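Local coordinates for protein dITP/XTP pyrophosphatase (Coxiella burnetii, PDB 3TQU) that probably hydrolyses non-canonical purine nucleoside triphosphates such as XTP, dITP and ITP to monophosphate and diphosphate, clearing them from the nucleotide pool, at residues S118-H122 with Y159-F163; S89-G93 with K104-A108; L137-G141 with Q192-V196; W143-A148 with I162-P166. All blocks are in the same frame, centred on the assembly; numbering follows the deposited sequence.

Contacts 1 and 4, with centres about 5 Å apart, lie at one end of the central mixed sheet, by the predicted substrate site, and share Ile162 and Phe163. Contact 4 pairs strands 137-147 and 163-165, while contact 1 packs side chains of strand 118-128 on the loop leading into 163-165. Contact 2, first along the chain, closes before the others open; its helix 98-112 borders contacts 1 and 4 through Val105, centres about 13 and 16 Å away. Contact 3 lies about 30 Å from contact 2, across the chain's centre, where helix 185-199 packs on strand 137-147. Contact 4 is nested inside the loop closed by contact 3; the two use opposite ends of that strand, centres about 23 Å apart.

Contact 1. Residues S118-H122 with Y159-F163; sequences SASFH and YDPIF
At the predicted substrate site, Phe121 of strand 118-128 packs against Phe163 and against Tyr159 and Asp160, two of the four loop residues Phe157-Asp160 expected to bind the nucleotide. The two phenylalanines carry the contact. Their ring centroids lie 4.6 Å apart with the planes inclined at 49°, an oblique pairing in which one side of Phe121 leads: its CD2 stands 3.6 Å above the Phe163 plane, over the ring centre, and its CE2 comes within 3.5 Å of Phe163 CG. The two side chains point in opposite directions and overlap alongside each other. Phe163 holds CG anti to its own backbone N (chi1 -171°), which sends the ring toward the strand, where CE1 lies 4.0 Å from Ala119 O and Ser120 CA sits at the ring edge. In the HAM1 fold this is the place where the 3-10 turn 160-162 delivers the chain to strand 163-165 of the mixed central sheet; the turn's bonds, Ile162 N to Tyr159 O and Phe163 N to Asp160 O, fix the loop as it arrives. Beyond Phe163, the far end of the Phe121 ring meets the loop itself. CZ is 4.1 Å from Tyr159 CB, and Asp160 OD1 approaches CE2 to 3.9 Å with its carboxylate turned 83° from the ring plane. Asp160 OD2 is held by a salt bridge to Lys180 and by Phe157 N, while Phe121 also stacks with His185; Lys180 and His185 are themselves predicted to bind the substrate. Tyr159 leads its phenol away from the strand, and its OH bonds to Ser88 O.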
loop_
_atom_site.group_PDB
_atom_site.type_symbol
_atom_site.label_atom_id
_atom_site.label_comp_id
_atom_site.label_asym_id
_atom_site.label_seq_id
_atom_site.Cartn_x
_atom_site.Cartn_y
_atom_site.Cartn_z
ATOM N N SER A 118 -17.029 15.978 7.118
ATOM C CA SER A 118 -16.017 15.549 6.156
ATOM C C SER A 118 -15.966 14.034 6.022
ATOM O O SER A 118 -16.096 13.314 7.012
ATOM C CB SER A 118 -14.636 16.082 6.546
ATOM O OG SER A 118 -14.608 17.497 6.474
ATOM N N ALA A 119 -15.772 13.563 4.794
ATOM C CA ALA A 119 -15.710 12.136 4.523
ATOM C C ALA A 119 -14.925 11.882 3.245
ATOM O O ALA A 119 -14.702 12.793 2.453
ATOM C CB ALA A 119 -17.112 11.553 4.414
ATOM N N SER A 120 -14.502 10.639 3.054
ATOM C CA SER A 120 -13.767 10.262 1.858
ATOM C C SER A 120 -14.111 8.838 1.454
ATOM O O SER A 120 -14.319 7.976 2.312
ATOM C CB SER A 120 -12.259 10.372 2.094
ATOM O OG SER A 120 -11.908 11.663 2.552
ATOM N N PHE A 121 -14.196 8.609 0.147
ATOM C CA PHE A 121 -14.259 7.260 -0.401
ATOM C C PHE A 121 -12.839 6.831 -0.738
ATOM O O PHE A 121 -12.058 7.632 -1.258
ATOM C CB PHE A 121 -15.088 7.230 -1.685
ATOM C CG PHE A 121 -16.540 6.920 -1.473
ATOM C CD1 PHE A 121 -16.929 5.733 -0.876
ATOM C CD2 PHE A 121 -17.517 7.799 -1.908
ATOM C CE1 PHE A 121 -18.268 5.440 -0.691
ATOM C CE2 PHE A 121 -18.862 7.510 -1.728
ATOM C CZ PHE A 121 -19.234 6.328 -1.118
ATOM N N HIS A 122 -12.513 5.574 -0.455
ATOM C CA HIS A 122 -11.192 5.041 -0.760
ATOM C C HIS A 122 -11.303 3.796 -1.620
ATOM O O HIS A 122 -12.171 2.950 -1.393
ATOM C CB HIS A 122 -10.438 4.686 0.523
ATOM C CG HIS A 122 -10.147 5.861 1.398
ATOM N ND1 HIS A 122 -8.917 6.484 1.422
ATOM C CD2 HIS A 122 -10.926 6.531 2.279
ATOM C CE1 HIS A 122 -8.951 7.485 2.283
ATOM N NE2 HIS A 122 -10.159 7.535 2.817
ATOM N N TYR A 159 -23.555 4.149 -0.324
ATOM C CA TYR A 159 -23.617 5.444 0.347
ATOM C C TYR A 159 -23.672 6.625 -0.622
ATOM O O TYR A 159 -23.679 7.776 -0.195
ATOM C CB TYR A 159 -22.425 5.612 1.292
ATOM C CG TYR A 159 -22.371 4.599 2.415
ATOM C CD1 TYR A 159 -23.257 4.669 3.484
ATOM C CD2 TYR A 159 -21.427 3.581 2.415
ATOM C CE1 TYR A 159 -23.211 3.743 4.516
ATOM C CE2 TYR A 159 -21.371 2.654 3.445
ATOM C CZ TYR A 159 -22.264 2.740 4.491
ATOM O OH TYR A 159 -22.209 1.818 5.514
ATOM N N ASP A 160 -23.719 6.337 -1.918
ATOM C CA ASP A 160 -23.737 7.391 -2.933
ATOM C C ASP A 160 -24.741 8.522 -2.669
ATOM O O ASP A 160 -24.412 9.693 -2.863
ATOM C CB ASP A 160 -23.945 6.804 -4.333
ATOM C CG ASP A 160 -22.695 6.144 -4.879
ATOM O OD1 ASP A 160 -21.615 6.327 -4.276
ATOM O OD2 ASP A 160 -22.788 5.456 -5.919
ATOM N N PRO A 161 -25.968 8.181 -2.232
ATOM C CA PRO A 161 -26.986 9.215 -2.005
ATOM C C PRO A 161 -26.637 10.240 -0.917
ATOM O O PRO A 161 -27.201 11.332 -0.937
ATOM C CB PRO A 161 -28.223 8.407 -1.593
ATOM C CG PRO A 161 -28.015 7.066 -2.208
ATOM C CD PRO A 161 -26.534 6.826 -2.112
ATOM N N ILE A 162 -25.741 9.907 0.011
ATOM C CA ILE A 162 -25.368 10.864 1.055
ATOM C C ILE A 162 -23.937 11.386 0.928
ATOM O O ILE A 162 -23.450 12.087 1.814
ATOM C CB ILE A 162 -25.574 10.305 2.485
ATOM C CG1 ILE A 162 -24.769 9.018 2.687
ATOM C CG2 ILE A 162 -27.056 10.095 2.772
ATOM C CD1 ILE A 162 -24.814 8.490 4.115
ATOM N N PHE A 163 -23.266 11.052 -0.168
ATOM C CA PHE A 163 -21.915 11.547 -0.379
ATOM C C PHE A 163 -21.918 12.802 -1.246
ATOM O O PHE A 163 -21.898 12.723 -2.473
ATOM C CB PHE A 163 -21.019 10.476 -0.993
ATOM C CG PHE A 163 -19.569 10.856 -1.025
ATOM C CD1 PHE A 163 -18.787 10.730 0.111
ATOM C CD2 PHE A 163 -18.991 11.350 -2.180
ATOM C CE1 PHE A 163 -17.449 11.086 0.091
ATOM C CE2 PHE A 163 -17.654 11.703 -2.207
ATOM C CZ PHE A 163 -16.883 11.568 -1.069
#

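Contact 2. Residues S89-G93 with K104-A108; sequences SRYAG and KVLEA
Tyr91 lies inside a type I beta turn, Arg90 to Gly93, in the loop that follows the central strand 68-77, and it lays its ring against helix 98-112 of the HAM1 fold. With CG swung anti to the backbone N (chi1 -163°), the phenol points at the helix and is covered from two sides. Over one face comes Lys104 in a cation-pi contact: NZ is 3.8 Å from the ring centroid and only 11° off the normal. Earlier in the lysine chain, CG lies on that same side, 3.6 Å from Tyr91 CE2. Val105 approaches obliquely from the opposite side, its CG2 branch 3.7 Å from Tyr91 CE2, and the same valine also touches Tyr159. At the rim of the ring, Tyr91 OH rests 3.4 Å from Ala108 CB, one helical turn beyond Lys104. The ammonium is used twice. Bends at chi2 and chi4 bring it back to the turn, where NZ donates to Tyr91 O at 3.0 Å, with a C=O...N angle of 159°; one residue thus offers Lys104 both its aromatic face and its carbonyl. Ala92 follows, with its CA 3.8 Å from Lys104 CD, alongside the aliphatic part of the lysine. Gly93 then closes the turn, its backbone N bonded to Arg90 O at 3.0 Å.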
loop_
_atom_site.group_PDB
_atom_site.type_symbol
_atom_site.label_atom_id
_atom_site.label_comp_id
_atom_site.label_asym_id
_atom_site.label_seq_id
_atom_site.Cartn_x
_atom_site.Cartn_y
_atom_site.Cartn_z
ATOM N N SER A 89 -19.436 -2.222 4.545
ATOM C CA SER A 89 -20.498 -3.128 4.118
ATOM C C SER A 89 -21.225 -3.774 5.299
ATOM O O SER A 89 -22.362 -4.229 5.160
ATOM C CB SER A 89 -19.934 -4.209 3.194
ATOM O OG SER A 89 -18.954 -4.987 3.860
ATOM N N ARG A 90 -20.571 -3.802 6.456
ATOM C CA ARG A 90 -21.112 -4.476 7.637
ATOM C C ARG A 90 -21.714 -3.500 8.647
ATOM O O ARG A 90 -22.205 -3.907 9.700
ATOM C CB ARG A 90 -20.017 -5.294 8.323
ATOM C CG ARG A 90 -19.569 -6.528 7.555
ATOM C CD ARG A 90 -18.325 -7.142 8.189
ATOM N NE ARG A 90 -17.135 -6.326 7.957
ATOM C CZ ARG A 90 -15.950 -6.549 8.517
ATOM N NH1 ARG A 90 -15.788 -7.564 9.354
ATOM N NH2 ARG A 90 -14.926 -5.753 8.244
ATOM N N TYR A 91 -21.688 -2.216 8.309
ATOM C CA TYR A 91 -21.990 -1.156 9.266
ATOM C C TYR A 91 -23.373 -1.247 9.918
ATOM O O TYR A 91 -23.548 -0.833 11.063
ATOM C CB TYR A 91 -21.801 0.213 8.609
ATOM C CG TYR A 91 -21.695 1.353 9.593
ATOM C CD1 TYR A 91 -20.699 1.367 10.562
ATOM C CD2 TYR A 91 -22.577 2.424 9.544
ATOM C CE1 TYR A 91 -20.591 2.409 11.460
ATOM C CE2 TYR A 91 -22.476 3.471 10.437
ATOM C CZ TYR A 91 -21.482 3.458 11.393
ATOM O OH TYR A 91 -21.379 4.499 12.283
ATOM N N ALA A 92 -24.351 -1.783 9.195
ATOM C CA ALA A 92 -25.708 -1.885 9.729
ATOM C C ALA A 92 -26.117 -3.331 9.998
ATOM O O ALA A 92 -27.296 -3.668 9.948
ATOM C CB ALA A 92 -26.705 -1.213 8.789
ATOM N N GLY A 93 -25.135 -4.178 10.285
ATOM C CA GLY A 93 -25.387 -5.583 10.548
ATOM C C GLY A 93 -25.402 -6.401 9.272
ATOM O O GLY A 93 -25.328 -5.853 8.174
ATOM N N LYS A 104 -27.950 4.415 9.284
ATOM C CA LYS A 104 -27.061 4.236 10.426
ATOM C C LYS A 104 -25.952 5.287 10.426
ATOM O O LYS A 104 -25.584 5.814 11.477
ATOM C CB LYS A 104 -26.476 2.823 10.453
ATOM C CG LYS A 104 -25.665 2.528 11.708
ATOM C CD LYS A 104 -25.805 1.075 12.135
ATOM C CE LYS A 104 -25.077 0.812 13.448
ATOM N NZ LYS A 104 -23.609 1.044 13.339
ATOM N N VAL A 105 -25.425 5.595 9.247
ATOM C CA VAL A 105 -24.422 6.646 9.126
ATOM C C VAL A 105 -24.997 7.999 9.534
ATOM O O VAL A 105 -24.361 8.759 10.266
ATOM C CB VAL A 105 -23.859 6.730 7.698
ATOM C CG1 VAL A 105 -23.200 8.083 7.460
ATOM C CG2 VAL A 105 -22.875 5.596 7.459
ATOM N N LEU A 106 -26.207 8.291 9.065
ATOM C CA LEU A 106 -26.863 9.551 9.394
ATOM C C LEU A 106 -27.128 9.663 10.895
ATOM O O LEU A 106 -26.935 10.726 11.487
ATOM C CB LEU A 106 -28.166 9.712 8.604
ATOM C CG LEU A 106 -28.023 9.924 7.094
ATOM C CD1 LEU A 106 -29.384 9.913 6.403
ATOM C CD2 LEU A 106 -27.278 11.218 6.796
ATOM N N GLU A 107 -27.562 8.564 11.506
ATOM C CA GLU A 107 -27.799 8.536 12.948
ATOM C C GLU A 107 -26.500 8.718 13.727
ATOM O O GLU A 107 -26.458 9.447 14.721
ATOM C CB GLU A 107 -28.466 7.222 13.366
ATOM C CG GLU A 107 -29.889 7.048 12.863
ATOM C CD GLU A 107 -30.495 5.722 13.281
ATOM O OE1 GLU A 107 -29.785 4.915 13.919
ATOM O OE2 GLU A 107 -31.684 5.488 12.974
ATOM N N ALA A 108 -25.447 8.046 13.272
ATOM C CA ALA A 108 -24.142 8.114 13.921
ATOM C C ALA A 108 -23.600 9.539 13.946
ATOM O O ALA A 108 -23.098 10.002 14.968
ATOM C CB ALA A 108 -23.155 7.180 13.231
#

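Contact 3. Residues L137-G141 with Q192-V196; sequences LICHG and QLSTV
The side-chain amide of Gln192 reads the backbone of His140 twice. Its NE2 donates to His140 O over 3.0 Å in a fairly straight bond (163° at the hydrogen), with the oxygen near the plane of the amide; seen from the carbonyl, however, NE2 lies above the plane rather than on a lone pair. The return bond, His140 N to Gln192 OE1 at 3.1 Å, is weak, bent to 126°. An extended chain beyond CG carries the amide from the helix to the strand, and OE1 also lies 3.5 Å from Cys139 CA. Next to this, Cys139 turns its thiol to the helix backbone, with SG 3.6 Å from Leu193 N. The outer layer is aliphatic: the CD2 branch of Leu137 lies 3.7 Å from Leu193 CD1 and meets Val196 CG1, 3.8 Å away, tip to tip. Here helix 185-199 packs on the sheet of the HAM1 fold; the axis of segment 192-196 passes 8.9 Å from that of 137-141, at 144°. The imidazole of His140 heads away from the helix, to a bond with His122 and packing on Ala135 of the second subunit. While Leu137, Cys139 and Gly141 spend backbone bonds on strand 118-128, the intervening His140 gives its C=O, and more weakly its N-H, to Gln192, so the polar grip on this strand edge is the glutamine's, and the aliphatic groups pack beside it.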
loop_
_atom_site.group_PDB
_atom_site.type_symbol
_atom_site.label_atom_id
_atom_site.label_comp_id
_atom_site.label_asym_id
_atom_site.label_seq_id
_atom_site.Cartn_x
_atom_site.Cartn_y
_atom_site.Cartn_z
ATOM N N LEU A 137 1.985 -4.123 -6.646
ATOM C CA LEU A 137 1.622 -2.776 -7.044
ATOM C C LEU A 137 0.424 -2.353 -6.212
ATOM O O LEU A 137 -0.571 -3.074 -6.147
ATOM C CB LEU A 137 1.253 -2.739 -8.524
ATOM C CG LEU A 137 0.708 -1.412 -9.054
ATOM C CD1 LEU A 137 1.735 -0.300 -8.889
ATOM C CD2 LEU A 137 0.299 -1.557 -10.508
ATOM N N ILE A 138 0.521 -1.195 -5.568
ATOM C CA ILE A 138 -0.590 -0.671 -4.784
ATOM C C ILE A 138 -1.054 0.654 -5.376
ATOM O O ILE A 138 -0.272 1.597 -5.486
ATOM C CB ILE A 138 -0.192 -0.442 -3.312
ATOM C CG1 ILE A 138 0.336 -1.738 -2.687
ATOM C CG2 ILE A 138 -1.371 0.112 -2.518
ATOM C CD1 ILE A 138 -0.669 -2.869 -2.666
ATOM N N CYS A 139 -2.322 0.713 -5.768
ATOM C CA CYS A 139 -2.912 1.950 -6.266
ATOM C C CYS A 139 -3.974 2.416 -5.285
ATOM O O CYS A 139 -4.895 1.669 -4.962
ATOM C CB CYS A 139 -3.532 1.734 -7.645
ATOM S SG CYS A 139 -2.359 1.171 -8.893
ATOM N N HIS A 140 -3.848 3.650 -4.807
ATOM C CA HIS A 140 -4.768 4.152 -3.795
ATOM C C HIS A 140 -5.510 5.402 -4.263
ATOM O O HIS A 140 -4.933 6.487 -4.336
ATOM C CB HIS A 140 -4.017 4.428 -2.490
ATOM C CG HIS A 140 -4.907 4.805 -1.347
ATOM N ND1 HIS A 140 -4.446 4.911 -0.051
ATOM C CD2 HIS A 140 -6.226 5.104 -1.303
ATOM C CE1 HIS A 140 -5.445 5.261 0.740
ATOM N NE2 HIS A 140 -6.537 5.383 0.006
ATOM N N GLY A 141 -6.794 5.240 -4.572
ATOM C CA GLY A 141 -7.628 6.348 -5.005
ATOM C C GLY A 141 -8.423 6.930 -3.850
ATOM O O GLY A 141 -8.995 6.192 -3.040
ATOM N N GLN A 192 -4.470 5.298 -12.078
ATOM C CA GLN A 192 -3.130 5.030 -11.558
ATOM C C GLN A 192 -2.642 3.679 -12.068
ATOM O O GLN A 192 -1.496 3.542 -12.503
ATOM C CB GLN A 192 -3.133 5.024 -10.027
ATOM C CG GLN A 192 -3.535 6.344 -9.379
ATOM C CD GLN A 192 -3.640 6.232 -7.867
ATOM O OE1 GLN A 192 -3.054 5.336 -7.260
ATOM N NE2 GLN A 192 -4.395 7.137 -7.255
ATOM N N LEU A 193 -3.523 2.684 -12.004
ATOM C CA LEU A 193 -3.231 1.344 -12.501
ATOM C C LEU A 193 -2.934 1.353 -14.001
ATOM O O LEU A 193 -1.974 0.731 -14.457
ATOM C CB LEU A 193 -4.405 0.400 -12.217
ATOM C CG LEU A 193 -4.248 -1.040 -12.715
ATOM C CD1 LEU A 193 -3.167 -1.758 -11.923
ATOM C CD2 LEU A 193 -5.565 -1.788 -12.617
ATOM N N SER A 194 -3.764 2.058 -14.764
ATOM C CA SER A 194 -3.585 2.133 -16.211
ATOM C C SER A 194 -2.243 2.755 -16.571
ATOM O O SER A 194 -1.548 2.281 -17.467
ATOM C CB SER A 194 -4.712 2.939 -16.852
ATOM O OG SER A 194 -4.538 3.001 -18.255
ATOM N N THR A 195 -1.888 3.827 -15.877
ATOM C CA THR A 195 -0.617 4.494 -16.123
ATOM C C THR A 195 0.546 3.516 -15.985
ATOM O O THR A 195 1.451 3.489 -16.821
ATOM C CB THR A 195 -0.414 5.688 -15.172
ATOM O OG1 THR A 195 -1.389 6.700 -15.458
ATOM C CG2 THR A 195 0.978 6.277 -15.347
ATOM N N VAL A 196 0.515 2.706 -14.931
ATOM C CA VAL A 196 1.585 1.747 -14.689
ATOM C C VAL A 196 1.591 0.638 -15.735
ATOM O O VAL A 196 2.638 0.292 -16.278
ATOM C CB VAL A 196 1.489 1.134 -13.278
ATOM C CG1 VAL A 196 2.544 0.050 -13.095
ATOM C CG2 VAL A 196 1.639 2.218 -12.219
#

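Contact 4. Residues W143-A148 with I162-P166; sequences WEGEIA and IFYVP
Ile162 O is approached by several groups at once. Ala148 N donates to it at 2.8 Å and 164°, the CA-H of Ile147 adds a contact with CA 3.2 Å from the oxygen, and Tyr164 N makes a weak bond within its own segment. These begin an antiparallel ladder between strands 137-147 and 163-165. Glu146 and Tyr164 form its hydrogen-bonded pair, with Glu146 N 2.9 Å from Tyr164 O and the reverse bond, Tyr164 N to Glu146 O, bent and unusually short at 2.6 Å; Ile147 and Phe163 are the non-hydrogen-bonded pair that follows. On the Glu146 face, carboxylate and phenol run side by side, with OE1 3.8 Å from Tyr164 CD1. At Gly145, which has no side chain, the Phe163 ring comes in close, its CZ 3.4 Å from Gly145 N. Its CE2 stands 3.8 Å above the Trp143 indole, whose six-membered ring is inclined at 49° to the phenyl. With CG opposite its backbone N (chi1 -164°), Trp143 turns the indole to Val165, whose CG2 branch lies 3.5 Å from CZ2. In the mixed sheet, strand 137-147 runs between 118-128 and 163-165, and the backbone of Phe163 bonds to Ala172, next to strand 170-171. Ile147 packs on Leu109 of helix 98-112 and on Leu75 of strand 68-77, while Ile162 meets Ile102 and Val105 of helix 98-112.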
loop_
_atom_site.group_PDB
_atom_site.type_symbol
_atom_site.label_atom_id
_atom_site.label_comp_id
_atom_site.label_asym_id
_atom_site.label_seq_id
_atom_site.Cartn_x
_atom_site.Cartn_y
_atom_site.Cartn_z
ATOM N N TRP A 143 -11.345 9.976 -2.797
ATOM C CA TRP A 143 -12.356 10.921 -3.241
ATOM C C TRP A 143 -12.925 11.642 -2.021
ATOM O O TRP A 143 -13.623 11.037 -1.210
ATOM C CB TRP A 143 -13.461 10.168 -3.985
ATOM C CG TRP A 143 -14.365 11.023 -4.812
ATOM C CD1 TRP A 143 -14.130 12.301 -5.240
ATOM C CD2 TRP A 143 -15.656 10.660 -5.320
ATOM N NE1 TRP A 143 -15.195 12.752 -5.984
ATOM C CE2 TRP A 143 -16.143 11.766 -6.045
ATOM C CE3 TRP A 143 -16.443 9.508 -5.231
ATOM C CZ2 TRP A 143 -17.388 11.753 -6.676
ATOM C CZ3 TRP A 143 -17.679 9.498 -5.859
ATOM C CH2 TRP A 143 -18.138 10.614 -6.571
ATOM N N GLU A 144 -12.617 12.931 -1.888
ATOM C CA GLU A 144 -13.044 13.718 -0.728
ATOM C C GLU A 144 -14.400 14.398 -0.930
ATOM O O GLU A 144 -14.667 14.970 -1.985
ATOM C CB GLU A 144 -11.989 14.774 -0.383
ATOM C CG GLU A 144 -10.594 14.210 -0.154
ATOM C CD GLU A 144 -9.575 15.289 0.160
ATOM O OE1 GLU A 144 -9.969 16.471 0.247
ATOM O OE2 GLU A 144 -8.380 14.959 0.319
ATOM N N GLY A 145 -15.248 14.344 0.090
ATOM C CA GLY A 145 -16.538 15.003 0.036
ATOM C C GLY A 145 -17.118 15.260 1.412
ATOM O O GLY A 145 -16.383 15.395 2.389
ATOM N N GLU A 146 -18.444 15.330 1.485
ATOM C CA GLU A 146 -19.142 15.579 2.740
ATOM C C GLU A 146 -20.371 14.693 2.816
ATOM O O GLU A 146 -20.949 14.337 1.789
ATOM C CB GLU A 146 -19.576 17.044 2.834
ATOM C CG GLU A 146 -18.441 18.045 2.732
ATOM C CD GLU A 146 -18.937 19.477 2.710
ATOM O OE1 GLU A 146 -20.170 19.680 2.760
ATOM O OE2 GLU A 146 -18.096 20.397 2.639
ATOM N N ILE A 147 -20.774 14.339 4.032
ATOM C CA ILE A 147 -21.988 13.555 4.225
ATOM C C ILE A 147 -23.204 14.472 4.290
ATOM O O ILE A 147 -23.270 15.375 5.124
ATOM C CB ILE A 147 -21.921 12.705 5.509
ATOM C CG1 ILE A 147 -20.658 11.846 5.513
ATOM C CG2 ILE A 147 -23.163 11.830 5.638
ATOM C CD1 ILE A 147 -20.589 10.850 4.360
ATOM N N ALA A 148 -24.166 14.239 3.405
ATOM C CA ALA A 148 -25.365 15.061 3.357
ATOM C C ALA A 148 -26.282 14.767 4.540
ATOM O O ALA A 148 -26.093 13.781 5.255
ATOM C CB ALA A 148 -26.099 14.852 2.042
ATOM N N ILE A 162 -25.741 9.907 0.011
ATOM C CA ILE A 162 -25.368 10.864 1.055
ATOM C C ILE A 162 -23.937 11.386 0.928
ATOM O O ILE A 162 -23.450 12.087 1.814
ATOM C CB ILE A 162 -25.574 10.305 2.485
ATOM C CG1 ILE A 162 -24.769 9.018 2.687
ATOM C CG2 ILE A 162 -27.056 10.095 2.772
ATOM C CD1 ILE A 162 -24.814 8.490 4.115
ATOM N N PHE A 163 -23.266 11.052 -0.168
ATOM C CA PHE A 163 -21.915 11.547 -0.379
ATOM C C PHE A 163 -21.918 12.802 -1.246
ATOM O O PHE A 163 -21.898 12.723 -2.473
ATOM C CB PHE A 163 -21.019 10.476 -0.993
ATOM C CG PHE A 163 -19.569 10.856 -1.025
ATOM C CD1 PHE A 163 -18.787 10.730 0.111
ATOM C CD2 PHE A 163 -18.991 11.350 -2.180
ATOM C CE1 PHE A 163 -17.449 11.086 0.091
ATOM C CE2 PHE A 163 -17.654 11.703 -2.207
ATOM C CZ PHE A 163 -16.883 11.568 -1.069
ATOM N N TYR A 164 -21.953 13.957 -0.590
ATOM C CA TYR A 164 -21.968 15.242 -1.278
ATOM C C TYR A 164 -20.601 15.555 -1.873
ATOM O O TYR A 164 -19.581 15.489 -1.182
ATOM C CB TYR A 164 -22.396 16.350 -0.312
ATOM C CG TYR A 164 -22.458 17.732 -0.932
ATOM C CD1 TYR A 164 -21.466 18.672 -0.680
ATOM C CD2 TYR A 164 -23.508 18.097 -1.764
ATOM C CE1 TYR A 164 -21.520 19.938 -1.238
ATOM C CE2 TYR A 164 -23.570 19.360 -2.329
ATOM C CZ TYR A 164 -22.571 20.275 -2.062
ATOM O OH TYR A 164 -22.621 21.533 -2.618
ATOM N N VAL A 165 -20.585 15.895 -3.157
ATOM C CA VAL A 165 -19.344 16.190 -3.859
ATOM C C VAL A 165 -19.229 17.690 -4.096
ATOM O O VAL A 165 -19.819 18.218 -5.035
ATOM C CB VAL A 165 -19.284 15.454 -5.208
ATOM C CG1 VAL A 165 -17.933 15.671 -5.876
ATOM C CG2 VAL A 165 -19.551 13.970 -5.004
ATOM N N PRO A 166 -18.466 18.379 -3.233
ATOM C CA PRO A 166 -18.337 19.840 -3.228
ATOM C C PRO A 166 -18.031 20.420 -4.605
ATOM O O PRO A 166 -18.587 21.458 -4.965
ATOM C CB PRO A 166 -17.160 20.076 -2.277
ATOM C CG PRO A 166 -17.230 18.939 -1.328
ATOM C CD PRO A 166 -17.668 17.757 -2.161
#